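Local coordinates for uncharacterized protein (Pseudomonas aeruginosa UCBPP-PA14, PDB 3FD9) that probably holds the type III secretion regulon in check by disrupting self-association and DNA binding of the transcriptional activator ExsA, at residues A[54-59]-A[245-250]; A[109-114]-A[187-192]; A[120-125]-A[173-178]. All coordinates share one frame; numbering follows the deposited sequence.

Contact 1. Residues A[54-59]-A[245-250]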
loop_
_atom_site.group_PDB
_atom_site.type_symbol
_atom_site.label_atom_id
_atom_site.label_comp_id
_atom_site.label_asym_id
_atom_site.label_seq_id
_atom_site.Cartn_x
_atom_site.Cartn_y
_atom_site.Cartn_z
ATOM N N LEU A 54 -15.273 -3.914 11.208
ATOM C CA LEU A 54 -13.983 -3.568 10.636
ATOM C C LEU A 54 -13.166 -4.829 10.356
ATOM O O LEU A 54 -12.370 -4.866 9.425
ATOM C CB LEU A 54 -13.224 -2.602 11.548
ATOM C CG LEU A 54 -11.964 -1.977 10.943
ATOM C CD1 LEU A 54 -12.254 -1.368 9.572
ATOM C CD2 LEU A 54 -11.364 -0.932 11.872
ATOM N N GLN A 55 -13.372 -5.865 11.160
ATOM C CA GLN A 55 -12.678 -7.134 10.957
ATOM C C GLN A 55 -13.133 -7.813 9.665
ATOM O O GLN A 55 -12.348 -8.464 8.978
ATOM C CB GLN A 55 -12.923 -8.069 12.142
ATOM C CG GLN A 55 -12.278 -7.626 13.439
ATOM C CD GLN A 55 -10.785 -7.829 13.435
ATOM O OE1 GLN A 55 -10.242 -8.552 12.592
ATOM N NE2 GLN A 55 -10.103 -7.189 14.380
ATOM N N GLN A 56 -14.416 -7.661 9.360
ATOM C CA GLN A 56 -15.016 -8.210 8.157
ATOM C C GLN A 56 -14.435 -7.506 6.940
ATOM O O GLN A 56 -14.041 -8.148 5.966
ATOM C CB GLN A 56 -16.535 -8.019 8.220
ATOM C CG GLN A 56 -17.330 -8.417 6.976
ATOM C CD GLN A 56 -18.842 -8.450 7.237
ATOM O OE1 GLN A 56 -19.343 -9.317 7.963
ATOM N NE2 GLN A 56 -19.569 -7.505 6.646
ATOM N N ARG A 57 -14.367 -6.181 7.001
ATOM C CA ARG A 57 -13.783 -5.414 5.911
ATOM C C ARG A 57 -12.320 -5.775 5.710
ATOM O O ARG A 57 -11.868 -5.908 4.573
ATOM C CB ARG A 57 -13.969 -3.915 6.123
ATOM C CG ARG A 57 -15.424 -3.504 6.030
ATOM C CD ARG A 57 -15.593 -2.016 5.890
ATOM N NE ARG A 57 -15.141 -1.554 4.580
ATOM C CZ ARG A 57 -15.932 -1.033 3.646
ATOM N NH1 ARG A 57 -17.235 -0.896 3.868
ATOM N NH2 ARG A 57 -15.413 -0.641 2.490
ATOM N N LEU A 58 -11.581 -5.956 6.800
ATOM C CA LEU A 58 -10.180 -6.363 6.692
ATOM C C LEU A 58 -10.040 -7.682 5.924
ATOM O O LEU A 58 -9.336 -7.759 4.909
ATOM C CB LEU A 58 -9.533 -6.480 8.073
ATOM C CG LEU A 58 -8.099 -7.027 8.120
ATOM C CD1 LEU A 58 -7.168 -6.226 7.249
ATOM C CD2 LEU A 58 -7.574 -7.056 9.558
ATOM N N ALA A 59 -10.726 -8.711 6.408
ATOM C CA ALA A 59 -10.683 -10.031 5.788
ATOM C C ALA A 59 -11.060 -9.995 4.299
ATOM O O ALA A 59 -10.560 -10.787 3.499
ATOM C CB ALA A 59 -11.589 -10.985 6.536
ATOM N N LEU A 245 -22.531 -13.820 8.018
ATOM C CA LEU A 245 -21.864 -13.382 6.792
ATOM C C LEU A 245 -22.122 -11.911 6.527
ATOM O O LEU A 245 -21.683 -11.368 5.516
ATOM C CB LEU A 245 -22.280 -14.224 5.588
ATOM C CG LEU A 245 -22.090 -15.729 5.759
ATOM C CD1 LEU A 245 -22.666 -16.464 4.555
ATOM C CD2 LEU A 245 -20.630 -16.101 5.980
ATOM N N CYS A 246 -22.839 -11.260 7.430
ATOM C CA CYS A 246 -22.910 -9.805 7.404
ATOM C C CYS A 246 -23.276 -9.263 8.778
ATOM O O CYS A 246 -23.465 -10.027 9.735
ATOM C CB CYS A 246 -23.870 -9.307 6.325
ATOM S SG CYS A 246 -25.605 -9.521 6.710
ATOM N N GLN A 247 -23.357 -7.942 8.877
ATOM C CA GLN A 247 -23.566 -7.289 10.162
ATOM C C GLN A 247 -25.037 -6.999 10.340
ATOM O O GLN A 247 -25.790 -6.985 9.371
ATOM C CB GLN A 247 -22.752 -5.998 10.256
ATOM C CG GLN A 247 -21.264 -6.225 10.125
ATOM C CD GLN A 247 -20.777 -7.354 11.014
ATOM O OE1 GLN A 247 -20.779 -7.237 12.234
ATOM N NE2 GLN A 247 -20.351 -8.450 10.403
ATOM N N ALA A 248 -25.449 -6.789 11.582
ATOM C CA ALA A 248 -26.837 -6.489 11.857
ATOM C C ALA A 248 -27.271 -5.305 11.018
ATOM O O ALA A 248 -28.350 -5.327 10.430
ATOM C CB ALA A 248 -27.043 -6.208 13.331
ATOM N N GLN A 249 -26.415 -4.288 10.947
ATOM C CA GLN A 249 -26.770 -3.022 10.312
ATOM C C GLN A 249 -26.374 -2.886 8.848
ATOM O O GLN A 249 -26.601 -1.839 8.243
ATOM C CB GLN A 249 -26.190 -1.856 11.105
ATOM C CG GLN A 249 -26.753 -1.752 12.506
ATOM C CD GLN A 249 -28.265 -1.779 12.518
ATOM O OE1 GLN A 249 -28.914 -1.143 11.689
ATOM N NE2 GLN A 249 -28.837 -2.519 13.464
ATOM N N ASP A 250 -25.770 -3.926 8.281
ATOM C CA ASP A 250 -25.493 -3.952 6.848
ATOM C C ASP A 250 -26.820 -3.939 6.108
ATOM O O ASP A 250 -27.667 -4.786 6.355
ATOM C CB ASP A 250 -24.723 -5.217 6.480
ATOM C CG ASP A 250 -23.220 -5.074 6.666
ATOM O OD1 ASP A 250 -22.711 -3.933 6.616
ATOM O OD2 ASP A 250 -22.538 -6.110 6.847
#

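Contact 2. Residues A[109-114]-A[187-192]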
loop_
_atom_site.group_PDB
_atom_site.type_symbol
_atom_site.label_atom_id
_atom_site.label_comp_id
_atom_site.label_asym_id
_atom_site.label_seq_id
_atom_site.Cartn_x
_atom_site.Cartn_y
_atom_site.Cartn_z
ATOM N N GLY A 109 -17.229 -19.187 0.823
ATOM C CA GLY A 109 -16.376 -19.597 1.922
ATOM C C GLY A 109 -17.183 -20.357 2.951
ATOM O O GLY A 109 -16.737 -21.360 3.499
ATOM N N TRP A 110 -18.387 -19.870 3.210
ATOM C CA TRP A 110 -19.298 -20.538 4.124
ATOM C C TRP A 110 -19.716 -21.904 3.571
ATOM O O TRP A 110 -19.549 -22.919 4.235
ATOM C CB TRP A 110 -20.517 -19.659 4.396
ATOM C CG TRP A 110 -21.494 -20.288 5.306
ATOM C CD1 TRP A 110 -21.522 -20.203 6.669
ATOM C CD2 TRP A 110 -22.595 -21.121 4.933
ATOM N NE1 TRP A 110 -22.577 -20.931 7.165
ATOM C CE2 TRP A 110 -23.251 -21.504 6.116
ATOM C CE3 TRP A 110 -23.093 -21.577 3.712
ATOM C CZ2 TRP A 110 -24.374 -22.319 6.113
ATOM C CZ3 TRP A 110 -24.210 -22.389 3.709
ATOM C CH2 TRP A 110 -24.836 -22.755 4.903
ATOM N N TRP A 111 -20.248 -21.931 2.354
ATOM C CA TRP A 111 -20.598 -23.190 1.715
ATOM C C TRP A 111 -19.453 -24.180 1.853
ATOM O O TRP A 111 -19.610 -25.266 2.396
ATOM C CB TRP A 111 -20.912 -22.974 0.239
ATOM C CG TRP A 111 -21.259 -24.227 -0.496
ATOM C CD1 TRP A 111 -22.386 -24.977 -0.342
ATOM C CD2 TRP A 111 -20.483 -24.877 -1.509
ATOM N NE1 TRP A 111 -22.362 -26.055 -1.193
ATOM C CE2 TRP A 111 -21.204 -26.016 -1.921
ATOM C CE3 TRP A 111 -19.249 -24.607 -2.109
ATOM C CZ2 TRP A 111 -20.733 -26.883 -2.901
ATOM C CZ3 TRP A 111 -18.784 -25.464 -3.083
ATOM C CH2 TRP A 111 -19.523 -26.590 -3.470
ATOM N N GLU A 112 -18.290 -23.786 1.368
ATOM C CA GLU A 112 -17.090 -24.600 1.462
ATOM C C GLU A 112 -16.924 -25.286 2.827
ATOM O O GLU A 112 -16.538 -26.453 2.894
ATOM C CB GLU A 112 -15.888 -23.711 1.188
ATOM C CG GLU A 112 -14.637 -24.437 0.826
ATOM C CD GLU A 112 -13.479 -23.490 0.695
ATOM O OE1 GLU A 112 -13.313 -22.626 1.587
ATOM O OE2 GLU A 112 -12.743 -23.604 -0.305
ATOM N N SER A 113 -17.205 -24.552 3.903
ATOM C CA SER A 113 -17.035 -25.049 5.267
ATOM C C SER A 113 -17.964 -26.201 5.596
ATOM O O SER A 113 -17.613 -27.058 6.401
ATOM C CB SER A 113 -17.272 -23.936 6.289
ATOM O OG SER A 113 -16.299 -22.914 6.184
ATOM N N LEU A 114 -19.157 -26.212 5.008
ATOM C CA LEU A 114 -20.070 -27.330 5.214
ATOM C C LEU A 114 -19.402 -28.623 4.772
ATOM O O LEU A 114 -19.405 -29.609 5.501
ATOM C CB LEU A 114 -21.360 -27.148 4.421
ATOM C CG LEU A 114 -22.285 -25.982 4.748
ATOM C CD1 LEU A 114 -23.520 -26.086 3.869
ATOM C CD2 LEU A 114 -22.668 -25.984 6.227
ATOM N N LYS A 187 -15.422 -28.624 -6.259
ATOM C CA LYS A 187 -15.684 -28.420 -7.675
ATOM C C LYS A 187 -16.815 -29.337 -8.135
ATOM O O LYS A 187 -17.726 -28.910 -8.835
ATOM C CB LYS A 187 -14.424 -28.660 -8.506
ATOM C CG LYS A 187 -14.676 -28.555 -10.002
ATOM C CD LYS A 187 -13.395 -28.418 -10.813
ATOM C CE LYS A 187 -13.720 -28.253 -12.297
ATOM N NZ LYS A 187 -12.508 -28.079 -13.146
ATOM N N SER A 188 -16.762 -30.597 -7.725
ATOM C CA SER A 188 -17.785 -31.559 -8.112
ATOM C C SER A 188 -19.172 -31.162 -7.618
ATOM O O SER A 188 -20.175 -31.459 -8.271
ATOM C CB SER A 188 -17.433 -32.954 -7.594
ATOM O OG SER A 188 -16.293 -33.472 -8.256
ATOM N N ALA A 189 -19.225 -30.494 -6.468
ATOM C CA ALA A 189 -20.497 -30.199 -5.810
ATOM C C ALA A 189 -21.170 -28.939 -6.351
ATOM O O ALA A 189 -22.345 -28.687 -6.077
ATOM C CB ALA A 189 -20.302 -30.088 -4.321
ATOM N N TRP A 190 -20.407 -28.149 -7.102
ATOM C CA TRP A 190 -20.901 -26.924 -7.726
ATOM C C TRP A 190 -20.116 -26.676 -9.000
ATOM O O TRP A 190 -19.300 -25.754 -9.060
ATOM C CB TRP A 190 -20.709 -25.726 -6.805
ATOM C CG TRP A 190 -21.484 -24.516 -7.236
ATOM C CD1 TRP A 190 -22.115 -24.328 -8.429
ATOM C CD2 TRP A 190 -21.689 -23.317 -6.479
ATOM N NE1 TRP A 190 -22.716 -23.090 -8.459
ATOM C CE2 TRP A 190 -22.464 -22.448 -7.273
ATOM C CE3 TRP A 190 -21.301 -22.896 -5.203
ATOM C CZ2 TRP A 190 -22.856 -21.185 -6.834
ATOM C CZ3 TRP A 190 -21.689 -21.639 -4.770
ATOM C CH2 TRP A 190 -22.459 -20.800 -5.584
ATOM N N PRO A 191 -20.368 -27.493 -10.027
ATOM C CA PRO A 191 -19.575 -27.503 -11.260
ATOM C C PRO A 191 -19.452 -26.126 -11.905
ATOM O O PRO A 191 -18.355 -25.769 -12.330
ATOM C CB PRO A 191 -20.365 -28.445 -12.171
ATOM C CG PRO A 191 -21.152 -29.315 -11.224
ATOM C CD PRO A 191 -21.508 -28.422 -10.089
ATOM N N ASN A 192 -20.547 -25.368 -11.966
ATOM C CA ASN A 192 -20.572 -24.110 -12.713
ATOM C C ASN A 192 -20.221 -22.851 -11.924
ATOM O O ASN A 192 -20.557 -21.741 -12.349
ATOM C CB ASN A 192 -21.933 -23.906 -13.376
ATOM C CG ASN A 192 -22.235 -24.950 -14.427
ATOM O OD1 ASN A 192 -23.387 -25.353 -14.591
ATOM N ND2 ASN A 192 -21.205 -25.397 -15.145
#

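Contact 3. Residues A[120-125]-A[173-178]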
loop_
_atom_site.group_PDB
_atom_site.type_symbol
_atom_site.label_atom_id
_atom_site.label_comp_id
_atom_site.label_asym_id
_atom_site.label_seq_id
_atom_site.Cartn_x
_atom_site.Cartn_y
_atom_site.Cartn_z
ATOM N N PRO A 120 -11.432 -23.783 6.571
ATOM C CA PRO A 120 -11.083 -22.397 6.905
ATOM C C PRO A 120 -9.783 -22.348 7.679
ATOM O O PRO A 120 -8.927 -21.522 7.380
ATOM C CB PRO A 120 -12.230 -21.955 7.803
ATOM C CG PRO A 120 -13.375 -22.804 7.380
ATOM C CD PRO A 120 -12.801 -24.124 6.989
ATOM N N GLY A 121 -9.631 -23.243 8.651
ATOM C CA GLY A 121 -8.440 -23.286 9.476
ATOM C C GLY A 121 -7.184 -23.561 8.672
ATOM O O GLY A 121 -6.130 -22.970 8.925
ATOM N N TRP A 122 -7.290 -24.460 7.700
ATOM C CA TRP A 122 -6.145 -24.771 6.853
ATOM C C TRP A 122 -5.675 -23.547 6.067
ATOM O O TRP A 122 -4.472 -23.288 5.972
ATOM C CB TRP A 122 -6.468 -25.913 5.887
ATOM C CG TRP A 122 -6.881 -27.180 6.561
ATOM C CD1 TRP A 122 -6.691 -27.511 7.873
ATOM C CD2 TRP A 122 -7.531 -28.304 5.954
ATOM N NE1 TRP A 122 -7.194 -28.765 8.120
ATOM C CE2 TRP A 122 -7.714 -29.276 6.957
ATOM C CE3 TRP A 122 -7.983 -28.581 4.657
ATOM C CZ2 TRP A 122 -8.330 -30.501 6.711
ATOM C CZ3 TRP A 122 -8.594 -29.799 4.412
ATOM C CH2 TRP A 122 -8.761 -30.746 5.435
ATOM N N ARG A 123 -6.626 -22.802 5.504
ATOM C CA ARG A 123 -6.303 -21.661 4.655
ATOM C C ARG A 123 -5.467 -20.629 5.379
ATOM O O ARG A 123 -4.389 -20.253 4.906
ATOM C CB ARG A 123 -7.569 -21.006 4.094
ATOM C CG ARG A 123 -8.241 -21.832 3.012
ATOM C CD ARG A 123 -9.362 -21.086 2.324
ATOM N NE ARG A 123 -10.035 -21.951 1.358
ATOM C CZ ARG A 123 -9.448 -22.464 0.276
ATOM N NH1 ARG A 123 -8.171 -22.199 0.021
ATOM N NH2 ARG A 123 -10.135 -23.245 -0.550
ATOM N N LEU A 124 -5.958 -20.166 6.525
ATOM C CA LEU A 124 -5.237 -19.143 7.270
ATOM C C LEU A 124 -3.908 -19.689 7.775
ATOM O O LEU A 124 -2.917 -18.966 7.831
ATOM C CB LEU A 124 -6.084 -18.579 8.412
ATOM C CG LEU A 124 -6.431 -19.478 9.592
ATOM C CD1 LEU A 124 -5.317 -19.451 10.627
ATOM C CD2 LEU A 124 -7.743 -19.022 10.212
ATOM N N SER A 125 -3.881 -20.970 8.120
ATOM C CA SER A 125 -2.632 -21.602 8.525
ATOM C C SER A 125 -1.588 -21.460 7.426
ATOM O O SER A 125 -0.408 -21.247 7.704
ATOM C CB SER A 125 -2.843 -23.077 8.868
ATOM O OG SER A 125 -3.636 -23.224 10.034
ATOM N N ALA A 173 3.302 -28.264 2.055
ATOM C CA ALA A 173 2.992 -29.346 1.130
ATOM C C ALA A 173 1.772 -30.131 1.591
ATOM O O ALA A 173 0.915 -30.486 0.782
ATOM C CB ALA A 173 4.186 -30.272 0.977
ATOM N N GLU A 174 1.704 -30.404 2.892
ATOM C CA GLU A 174 0.585 -31.150 3.456
ATOM C C GLU A 174 -0.708 -30.351 3.363
ATOM O O GLU A 174 -1.680 -30.798 2.752
ATOM C CB GLU A 174 0.861 -31.537 4.909
ATOM C CG GLU A 174 -0.377 -32.012 5.652
ATOM C CD GLU A 174 -0.076 -32.477 7.068
ATOM O OE1 GLU A 174 1.105 -32.763 7.372
ATOM O OE2 GLU A 174 -1.026 -32.560 7.879
ATOM N N LEU A 175 -0.716 -29.173 3.978
ATOM C CA LEU A 175 -1.864 -28.278 3.901
ATOM C C LEU A 175 -2.344 -28.136 2.458
ATOM O O LEU A 175 -3.509 -28.392 2.153
ATOM C CB LEU A 175 -1.515 -26.904 4.470
ATOM C CG LEU A 175 -1.666 -26.684 5.976
ATOM C CD1 LEU A 175 -3.087 -27.000 6.419
ATOM C CD2 LEU A 175 -0.665 -27.514 6.760
ATOM N N ALA A 176 -1.443 -27.731 1.571
ATOM C CA ALA A 176 -1.780 -27.601 0.158
ATOM C C ALA A 176 -2.370 -28.897 -0.383
ATOM O O ALA A 176 -3.167 -28.879 -1.316
ATOM C CB ALA A 176 -0.558 -27.198 -0.647
ATOM N N GLY A 177 -1.971 -30.022 0.206
ATOM C CA GLY A 177 -2.470 -31.319 -0.214
ATOM C C GLY A 177 -3.924 -31.507 0.160
ATOM O O GLY A 177 -4.760 -31.811 -0.694
ATOM N N LYS A 178 -4.224 -31.321 1.442
ATOM C CA LYS A 178 -5.589 -31.430 1.943
ATOM C C LYS A 178 -6.522 -30.491 1.186
ATOM O O LYS A 178 -7.655 -30.851 0.862
ATOM C CB LYS A 178 -5.639 -31.092 3.429
ATOM C CG LYS A 178 -4.833 -32.008 4.332
ATOM C CD LYS A 178 -4.866 -31.484 5.768
ATOM C CE LYS A 178 -4.257 -32.462 6.763
ATOM N NZ LYS A 178 -4.317 -31.918 8.148
#

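Contact 1. Residues A[54-59]-A[245-250]
Gln247 and Gln56 link a loop to a helix through their amides: NE2 of Gln247 donates to OE1 of Gln56 over 2.8 Å, in a bond bent to 139° at the hydrogen. The case illustrates how a helix side chain can grip a tight turn, here the type I beta turn from Gln247 to Asp250 that leads into strand 251-253. The amide planes stand 72° apart, and the donor lies well above the carbonyl plane of Gln56, not on a lone pair, although OE1 sits close to the amide plane of Gln247. The same Gln56 amide also donates: its NE2 makes a longer bond, 3.3 Å, to the syn lone pair of Asp250 OD2. That oxygen takes a second bond, from the backbone N of Gln247 at 2.9 Å, which arrives from above the carboxylate plane and braces the turn from within. The other oxygen, OD1, is held by the backbone N of Asp89, whose own carboxylate is salt-bridged to Arg57 of helix 52-60. Gln56 reaches the turn because CG lies anti to its backbone N (chi1 174°) and the chain stays extended beyond it. Packing adds little. Cys246 points its side chain away, against helix 232-241, and offers Gln56 only backbone: its CA lies 3.6 Å from Gln56 OE1.

Contact 2. Residues A[109-114]-A[187-192]
Trp111 and Trp190 meet in a T-shaped pair, the edge of the second indole directed at the face of the first. Their six-membered rings have centroids 5.5 Å apart and planes at 84°, nearly perpendicular. The leading atom is CE3 of Trp190, which stands over the face of Trp111 toward the rim, 4.1 Å from Trp111 CE3. Approach along the edge lets the hydrogens of one ring look onto the pi cloud of the other, the usual reason for such a pairing. Trp190 touches a second time with its CB, which lies 3.6 Å from Trp111 CH2. At the far end of the Trp111 indole, Ala189 comes in close to the ring plane, with its CB 3.5 Å from CZ2. Consecutive residues thus embrace the outer six-membered ring, one from above and one at the edge. Trp111 extends this far across because its CG is anti to the backbone N (chi1 179°), sending the indole away from helix 96-115.

Both tryptophans are buried, and Pro213 packs on each of them. The one polar atom of the Trp190 ring, NE1, is satisfied by the carbonyl oxygen of Phe209, a bond that helps to hold the indole in its rotation. Tyr108 lies beside Trp111 and Trp193 beside Trp190, at planes of about 55°, so the pair belongs to a larger group of rings. The arrangement is an aromatic cluster built round a T-shaped tryptophan pair, which joins helix 96-115 to the end of helix 157-189 and the turn before helix 193-203.

Contact 3. Residues A[120-125]-A[173-178]
Trp122 reaches from helix 119-147 to helix 157-189 and meets two residues in succession, Leu175 near its root and Lys178 over its ring. Its CB begins against Leu175, with CD1 of that leucine 3.6 Å away. The same methyl remains near the next two atoms of the indole, lying 3.8 Å from Trp122 CG and slightly farther from Trp122 CD1; it meets the ring obliquely. Beyond this, Lys178 takes over. Its CD lies over one face toward the rim, 3.7 Å from Trp122 CZ2 and close to CE2, while its CB covers the opposite part of the six-membered ring, above CE3, CZ3 and CH2. The CB contact is a CH-pi interaction, 3.7 Å from Lys178 CB to the ring centroid and 25° off the normal.

The lysine can cover so much of the ring because its chain is extended beyond CG and crosses the indole at about a right angle, laying methylenes rather than its charge on the aromatic face. The ammonium group passes on to a weak salt bridge within its own helix, NZ to Glu174 OE2. Leu179, one residue farther along, also packs on Trp122. On helix 119-147 itself, Ser125 turns its OG back to the carbonyl oxygen of Gly121, one turn earlier, which accepts it and the backbone N of Ser125 from opposite faces of its plane.

Nearest backbones here are those of Trp122 and Leu175, whose CA atoms are 6.3 Å apart. The two helices run antiparallel, and Trp122, packed between them near the start of helix 119-147, marks the base of the long helical hairpin of ExsD.

How the contacts relate
Each contact encloses the next in sequence: contact 1 closes the longest loop, contact 2 lies within it, and contact 3 lies within that of contact 2. Contacts 2 and 3, with centres about 16 Å apart, share helix 157-189 and use the successive helices 96-115 and 119-147. They are joined directly by the salt bridge from Glu112 OE2 to Arg123 NH2, 2.6 Å long, and Glu112 OE2 is also salt-bridged to Arg38 of a second subunit. Contact 1 is about 22 Å from contact 2, centre to centre, yet Leu245 packs on Trp110. Contacts 1 and 3 do not touch, their nearest atoms being about 10 Å apart, so contact 2 links the pairing of the N- and C-terminal regions to the hairpin base.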